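PDB 3JY6: transcriptional regulator, LacI family from Lactobacillus brevis, which probably represses or otherwise regulates transcription by binding specific DNA sites, its periplasmic-binding-protein-like domain presumably sensing a small effector. Local coordinates for residues R93-D96 and P101-V104; V103-F108 and I232-F237. One frame throughout, in Å; residues are numbered along the deposited sequence.

Contact 1: R93-D96 and P101-V104; sequences REMD and PQVV
E94 meets V104 twice, once through its backbone and once through its carboxylate. The CB of E94 starts out facing away from strand 102-104. CG lies anti to the backbone N (chi1 -156°), and the chain then bends at chi2 (93°). The bend swings the carboxylate back toward V104. CD carries two oxygens with different partners. OE2 lies 4.1 Å from CG2 of V104 and forms a salt bridge with K260. OE1 accepts a hydrogen bond from ND2 of N107. The carboxylate is held by both of its oxygens, and the side chains of E94 and V104 cross at about a right angle. The other methyl of V104, CG1, packs against the loop backbone, 3.8 Å from N of E94. That N is buried here and has no polar partner in the model. Further along, CB of M95 rests against the amide end of Q102, and the methyl CE lies near the same group. These two side chains also cross at about a right angle. Residues 93-96 belong to the loop after strand 88-91, which runs parallel to strand 102-104 in the six-stranded sheet. Strand 260-262 flanks 102-104 on its other side, where the backbone of Q102 bonds to E259 and M261. E94 also reaches T138 and E141 of helix 137-147, which follows strand 125-131 of the four-stranded sheet, and so sits where the two lobes meet.

Contact 2: V103-F108 and I232-F237; sequences VVTDNF and ITQNPF
NE2 of Q234 is gripped by two acceptors: OG1 of T105 and OD1 of D92. The bond from NE2 of Q234 to OG1 of T105 is 2.8 Å long and nearly straight, with an N-H...O angle of 174°. The hydroxyl oxygen sits almost in the amide plane of Q234. The glutamine chain is extended beyond CG (chi2 178°), which carries the amide across to the threonine. The side chains cross at about a right angle. CG of Q234 lies 4.0 Å from CG2 of T105, the closest carbon-to-carbon contact beside the bond. M239 of helix 236-251 touches both residues, and A265 touches T105. After T105 the chain makes an inverse gamma turn centred on D106, whose OD1 accepts a bond from the backbone N of A265. With an alanine in place of the glutamine, OG1 of T105 and OD1 of D92 would probably lose their shared donor, and a gap could open beside M239. Both residues are buried, so the two acceptors satisfy NE2 of Q234 away from solvent. The two crossings are joined here by one directed hydrogen bond with little surface around it, while the bond to D92 fixes the amide from the loop after strand 88-91.

In the fold
From the N terminus, the chain runs down strand 88-91 into the loop that holds 93-96, and contact 1 folds that part back on strand 102-104. The same strand then leads into contact 2 through V103 and V104. Its segment 103-108 crosses from the six-stranded sheet to helix 107-119. Contact 2 closes a far longer loop, holding the four-stranded sheet, when 232-237 crosses back from strand 231-233 to helix 236-251. The two loops follow one another rather than nest. Contact 1 ties neighbouring parts of one lobe, and E94 reaches on to N107 at the start of helix 107-119, so the two contacts touch. Contact 2 joins two of the interlobe crossovers characteristic of LacI-type effector domains.

Contact 1: R93-D96 and P101-V104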
# COMPACT_ATOMS: atom_id res chain seq x y z
N ARG A 93 -3.32 -14.52 -12.07
CA ARG A 93 -4.63 -14.60 -12.70
C ARG A 93 -5.31 -15.94 -12.81
O ARG A 93 -6.54 -15.99 -12.88
CB ARG A 93 -4.56 -13.97 -14.09
CG ARG A 93 -4.77 -12.46 -14.09
CD ARG A 93 -6.22 -12.15 -13.78
NE ARG A 93 -7.12 -12.88 -14.67
CZ ARG A 93 -7.37 -12.55 -15.94
NH1 ARG A 93 -6.80 -11.48 -16.48
NH2 ARG A 93 -8.20 -13.30 -16.66
N GLU A 94 -4.56 -17.02 -12.85
CA GLU A 94 -5.17 -18.34 -12.98
C GLU A 94 -6.11 -18.32 -14.19
O GLU A 94 -7.30 -18.60 -14.08
CB GLU A 94 -5.96 -18.71 -11.73
CG GLU A 94 -6.12 -20.22 -11.55
CD GLU A 94 -5.03 -20.82 -10.68
OE1 GLU A 94 -5.14 -20.73 -9.43
OE2 GLU A 94 -4.05 -21.37 -11.23
N MET A 95 -5.55 -17.98 -15.35
CA MET A 95 -6.29 -17.93 -16.61
C MET A 95 -6.02 -19.24 -17.35
O MET A 95 -4.87 -19.67 -17.44
CB MET A 95 -5.76 -16.77 -17.46
CG MET A 95 -6.74 -16.19 -18.46
SD MET A 95 -5.90 -15.23 -19.76
CE MET A 95 -4.71 -14.29 -18.84
N ASP A 96 -7.05 -19.90 -17.87
CA ASP A 96 -6.79 -21.14 -18.59
C ASP A 96 -6.63 -20.80 -20.08
O ASP A 96 -7.20 -19.83 -20.57
CB ASP A 96 -7.93 -22.15 -18.39
CG ASP A 96 -9.20 -21.77 -19.12
OD1 ASP A 96 -9.60 -20.59 -19.01
OD2 ASP A 96 -9.79 -22.64 -19.78
N PRO A 101 3.11 -16.25 -21.32
CA PRO A 101 3.55 -16.94 -20.10
C PRO A 101 2.86 -16.35 -18.87
O PRO A 101 2.51 -15.17 -18.85
CB PRO A 101 5.05 -16.68 -20.07
CG PRO A 101 5.41 -16.40 -21.53
CD PRO A 101 4.24 -15.58 -22.00
N GLN A 102 2.68 -17.17 -17.83
CA GLN A 102 2.04 -16.71 -16.60
C GLN A 102 2.77 -17.10 -15.33
O GLN A 102 3.43 -18.14 -15.27
CB GLN A 102 0.65 -17.29 -16.45
CG GLN A 102 -0.38 -16.91 -17.45
CD GLN A 102 -1.62 -17.73 -17.21
OE1 GLN A 102 -1.63 -18.95 -17.42
NE2 GLN A 102 -2.67 -17.07 -16.71
N VAL A 103 2.60 -16.27 -14.31
CA VAL A 103 3.17 -16.50 -13.00
C VAL A 103 1.97 -16.52 -12.06
O VAL A 103 1.25 -15.52 -11.92
CB VAL A 103 4.15 -15.37 -12.60
CG1 VAL A 103 4.70 -15.63 -11.18
CG2 VAL A 103 5.29 -15.31 -13.61
N VAL A 104 1.73 -17.66 -11.44
CA VAL A 104 0.60 -17.80 -10.55
C VAL A 104 0.92 -18.52 -9.24
O VAL A 104 2.00 -19.08 -9.06
CB VAL A 104 -0.55 -18.59 -11.24
CG1 VAL A 104 -0.89 -17.98 -12.59
CG2 VAL A 104 -0.14 -20.05 -11.40

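Contact 2: V103-F108 and I232-F237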
# COMPACT_ATOMS: atom_id res chain seq x y z
N VAL A 103 2.60 -16.27 -14.31
CA VAL A 103 3.17 -16.50 -13.00
C VAL A 103 1.97 -16.52 -12.06
O VAL A 103 1.25 -15.52 -11.92
CB VAL A 103 4.15 -15.37 -12.60
CG1 VAL A 103 4.70 -15.63 -11.18
CG2 VAL A 103 5.29 -15.31 -13.61
N VAL A 104 1.73 -17.66 -11.44
CA VAL A 104 0.60 -17.80 -10.55
C VAL A 104 0.92 -18.52 -9.24
O VAL A 104 2.00 -19.08 -9.06
CB VAL A 104 -0.55 -18.59 -11.24
CG1 VAL A 104 -0.89 -17.98 -12.59
CG2 VAL A 104 -0.14 -20.05 -11.40
N THR A 105 -0.06 -18.50 -8.35
CA THR A 105 0.01 -19.15 -7.05
C THR A 105 -0.80 -20.46 -7.14
O THR A 105 -1.74 -20.55 -7.92
CB THR A 105 -0.64 -18.27 -5.94
OG1 THR A 105 0.02 -17.01 -5.87
CG2 THR A 105 -0.57 -18.97 -4.59
N ASP A 106 -0.43 -21.45 -6.35
CA ASP A 106 -1.15 -22.73 -6.31
C ASP A 106 -2.34 -22.46 -5.39
O ASP A 106 -2.40 -22.96 -4.28
CB ASP A 106 -0.26 -23.82 -5.71
CG ASP A 106 0.23 -23.45 -4.32
OD1 ASP A 106 0.75 -22.33 -4.13
OD2 ASP A 106 0.11 -24.30 -3.40
N ASN A 107 -3.29 -21.66 -5.88
CA ASN A 107 -4.46 -21.26 -5.11
C ASN A 107 -5.30 -22.37 -4.49
O ASN A 107 -5.69 -22.26 -3.32
CB ASN A 107 -5.35 -20.37 -5.97
CG ASN A 107 -4.70 -19.04 -6.27
OD1 ASN A 107 -4.58 -18.18 -5.39
ND2 ASN A 107 -4.25 -18.86 -7.51
N PHE A 108 -5.58 -23.41 -5.27
CA PHE A 108 -6.37 -24.55 -4.79
C PHE A 108 -5.59 -25.32 -3.74
O PHE A 108 -6.08 -25.51 -2.62
CB PHE A 108 -6.72 -25.48 -5.96
CG PHE A 108 -7.41 -26.76 -5.53
CD1 PHE A 108 -8.73 -26.74 -5.11
CD2 PHE A 108 -6.72 -27.97 -5.55
CE1 PHE A 108 -9.37 -27.92 -4.71
CE2 PHE A 108 -7.35 -29.15 -5.15
CZ PHE A 108 -8.68 -29.13 -4.73
N ILE A 232 -1.42 -17.11 5.24
CA ILE A 232 -0.86 -17.61 3.99
C ILE A 232 -0.29 -16.47 3.15
O ILE A 232 -1.00 -15.53 2.81
CB ILE A 232 -1.90 -18.34 3.13
CG1 ILE A 232 -2.61 -19.40 3.97
CG2 ILE A 232 -1.20 -19.04 1.96
CD1 ILE A 232 -3.95 -19.82 3.39
N THR A 233 1.00 -16.55 2.83
CA THR A 233 1.62 -15.48 2.05
C THR A 233 1.85 -15.95 0.63
O THR A 233 2.26 -17.09 0.42
CB THR A 233 2.99 -15.04 2.63
OG1 THR A 233 3.93 -16.12 2.50
CG2 THR A 233 2.85 -14.69 4.10
N GLN A 234 1.57 -15.08 -0.33
CA GLN A 234 1.77 -15.40 -1.74
C GLN A 234 3.17 -15.09 -2.26
O GLN A 234 3.50 -15.50 -3.37
CB GLN A 234 0.76 -14.65 -2.60
CG GLN A 234 -0.52 -15.40 -2.84
CD GLN A 234 -1.48 -14.58 -3.66
OE1 GLN A 234 -2.17 -13.69 -3.14
NE2 GLN A 234 -1.53 -14.85 -4.96
N ASN A 235 3.99 -14.37 -1.48
CA ASN A 235 5.35 -14.01 -1.90
C ASN A 235 5.25 -13.08 -3.13
O ASN A 235 5.88 -13.33 -4.15
CB ASN A 235 6.14 -15.26 -2.34
CG ASN A 235 6.65 -16.08 -1.17
OD1 ASN A 235 6.79 -17.31 -1.27
ND2 ASN A 235 6.96 -15.41 -0.07
N PRO A 236 4.47 -11.99 -3.04
CA PRO A 236 4.33 -11.07 -4.17
C PRO A 236 5.63 -10.51 -4.77
O PRO A 236 5.73 -10.33 -5.98
CB PRO A 236 3.42 -9.97 -3.61
CG PRO A 236 3.71 -10.01 -2.13
CD PRO A 236 3.76 -11.49 -1.85
N PHE A 237 6.61 -10.24 -3.92
CA PHE A 237 7.88 -9.73 -4.43
C PHE A 237 8.47 -10.80 -5.34
O PHE A 237 8.97 -10.50 -6.44
CB PHE A 237 8.87 -9.45 -3.28
CG PHE A 237 10.17 -8.82 -3.74
CD1 PHE A 237 10.32 -7.43 -3.77
CD2 PHE A 237 11.24 -9.62 -4.15
CE1 PHE A 237 11.54 -6.84 -4.21
CE2 PHE A 237 12.46 -9.05 -4.59
CZ PHE A 237 12.60 -7.65 -4.62